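Local coordinates for protein putative D-lactate dehydrogenase (Chlamydomonas reinhardtii, PDB 4ZGS) that probably reduces pyruvate to D-lactate with a nicotinamide cofactor, as a chloroplast member of the D-isomer specific 2-hydroxyacid dehydrogenase family, at residues 147-153 and 170-176. Numbering follows the deposited sequence.
Sequences IFALNRH and GLVGVEM
Helix 136-151 ends here in a Schellman motif, and the loop 170-176, extended from Val172 to Glu175, passes across that C-terminal end on its way to the Rossmann-type strand 180-184. Ile147, on the last helical turn, touches the loop through CG2, 3.8 Å from Met176 SD, and turns its side chain also to Met262 and Ile264 of strand 261-265. Phe148 offers one ring face to Met176: SD stands 4.1 Å from the ring centroid, 21° off the normal, a Met-aromatic contact. Asn151 O accepts a weak hydrogen bond from Val174 N (3.3 Å). The two backbones come nearest, CA to CA, at Arg152 and Gly173 (4.6 Å); Gly173 CA lies 3.0 Å from Asn151 O, so a CB there would clash with that oxygen. Arg152 leaves helical geometry, and its m, m, m side chain runs past the loop, CD 3.9 Å from Val174 O, into the second subunit, where NH1 and NH2 bond the carbonyls of Ser138 and Ala337; the contact thus sits at a subunit interface. His153, C-prime with phi 52°, points CB toward the loop, chi1 m, placing CD2 3.5 Å from Leu171 O and NE2 3.2 Å from Val172 O.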
# COMPACT_ATOMS: atom_id res chain seq x y z
N ILE A 147 -20.39 -1.52 -4.14
CA ILE A 147 -21.11 -0.25 -4.22
C ILE A 147 -20.82 0.59 -2.97
O ILE A 147 -20.41 1.76 -3.05
CB ILE A 147 -22.61 -0.48 -4.43
CG1 ILE A 147 -22.83 -0.90 -5.89
CG2 ILE A 147 -23.39 0.84 -4.21
CD1 ILE A 147 -24.21 -1.51 -6.16
N PHE A 148 -20.93 -0.03 -1.81
CA PHE A 148 -20.69 0.72 -0.60
C PHE A 148 -19.27 1.26 -0.52
O PHE A 148 -19.09 2.42 -0.19
CB PHE A 148 -21.02 -0.13 0.63
CG PHE A 148 -22.44 0.07 1.12
CD1 PHE A 148 -22.78 1.19 1.87
CD2 PHE A 148 -23.44 -0.84 0.81
CE1 PHE A 148 -24.06 1.36 2.32
CE2 PHE A 148 -24.71 -0.66 1.25
CZ PHE A 148 -25.02 0.44 2.00
N ALA A 149 -18.28 0.43 -0.86
CA ALA A 149 -16.89 0.78 -0.73
C ALA A 149 -16.61 1.99 -1.63
O ALA A 149 -16.01 2.96 -1.18
CB ALA A 149 -15.97 -0.43 -1.09
N LEU A 150 -17.07 1.95 -2.87
CA LEU A 150 -16.88 3.07 -3.79
C LEU A 150 -17.60 4.35 -3.34
O LEU A 150 -17.06 5.45 -3.44
CB LEU A 150 -17.38 2.69 -5.19
CG LEU A 150 -16.54 1.65 -5.94
CD1 LEU A 150 -17.29 1.18 -7.18
CD2 LEU A 150 -15.19 2.24 -6.30
N ASN A 151 -18.83 4.19 -2.87
CA ASN A 151 -19.60 5.33 -2.39
C ASN A 151 -18.86 6.09 -1.31
O ASN A 151 -18.94 7.31 -1.23
CB ASN A 151 -20.95 4.89 -1.84
CG ASN A 151 -22.00 4.80 -2.89
OD1 ASN A 151 -21.85 5.34 -3.99
ND2 ASN A 151 -23.09 4.15 -2.56
N ARG A 152 -18.26 5.33 -0.41
CA ARG A 152 -17.64 5.91 0.75
C ARG A 152 -16.12 5.97 0.64
O ARG A 152 -15.47 6.26 1.64
CB ARG A 152 -18.09 5.17 2.00
CG ARG A 152 -19.63 5.16 2.13
CD ARG A 152 -20.24 6.58 1.97
NE ARG A 152 -20.01 7.44 3.14
CZ ARG A 152 -20.92 7.69 4.09
NH1 ARG A 152 -22.14 7.15 4.02
NH2 ARG A 152 -20.59 8.48 5.12
N HIS A 153 -15.57 5.65 -0.53
CA HIS A 153 -14.12 5.70 -0.74
C HIS A 153 -13.38 4.94 0.33
O HIS A 153 -12.35 5.42 0.85
CB HIS A 153 -13.58 7.18 -0.76
CG HIS A 153 -14.16 8.05 -1.83
ND1 HIS A 153 -13.67 8.07 -3.11
CD2 HIS A 153 -15.20 8.92 -1.81
CE1 HIS A 153 -14.37 8.94 -3.84
NE2 HIS A 153 -15.30 9.46 -3.07
N GLY A 170 -10.01 13.97 -0.38
CA GLY A 170 -11.10 14.03 -1.32
C GLY A 170 -11.89 12.73 -1.06
O GLY A 170 -12.20 11.97 -1.99
N LEU A 171 -12.08 12.41 0.22
CA LEU A 171 -12.87 11.26 0.68
C LEU A 171 -14.41 11.46 0.74
O LEU A 171 -15.13 10.61 1.23
CB LEU A 171 -12.41 10.84 2.08
CG LEU A 171 -10.97 10.41 2.37
CD1 LEU A 171 -10.83 10.04 3.85
CD2 LEU A 171 -10.62 9.22 1.51
N VAL A 172 -14.92 12.60 0.30
CA VAL A 172 -16.34 12.84 0.44
C VAL A 172 -17.19 11.84 -0.33
O VAL A 172 -17.04 11.67 -1.54
CB VAL A 172 -16.71 14.22 -0.04
CG1 VAL A 172 -18.21 14.39 0.01
CG2 VAL A 172 -15.99 15.28 0.81
N GLY A 173 -18.13 11.20 0.37
CA GLY A 173 -18.95 10.17 -0.23
C GLY A 173 -20.32 10.62 -0.67
O GLY A 173 -20.58 11.81 -0.86
N VAL A 174 -21.21 9.64 -0.81
CA VAL A 174 -22.56 9.86 -1.31
C VAL A 174 -23.56 8.92 -0.64
O VAL A 174 -23.22 7.77 -0.33
CB VAL A 174 -22.58 9.66 -2.84
CG1 VAL A 174 -23.90 9.09 -3.28
CG2 VAL A 174 -22.30 10.98 -3.53
N GLU A 175 -24.79 9.39 -0.40
CA GLU A 175 -25.88 8.56 0.14
C GLU A 175 -26.51 7.61 -0.87
O GLU A 175 -26.77 7.99 -2.01
CB GLU A 175 -26.99 9.42 0.71
CG GLU A 175 -26.80 9.83 2.14
CD GLU A 175 -27.98 10.63 2.70
OE1 GLU A 175 -29.02 10.77 1.99
OE2 GLU A 175 -27.84 11.14 3.84
N MET A 176 -26.80 6.40 -0.44
CA MET A 176 -27.48 5.46 -1.32
C MET A 176 -29.00 5.46 -1.25
O MET A 176 -29.66 5.03 -2.20
CB MET A 176 -26.95 4.06 -1.03
CG MET A 176 -26.58 3.24 -2.25
SD MET A 176 -25.93 1.76 -1.52
CE MET A 176 -24.81 2.58 -0.40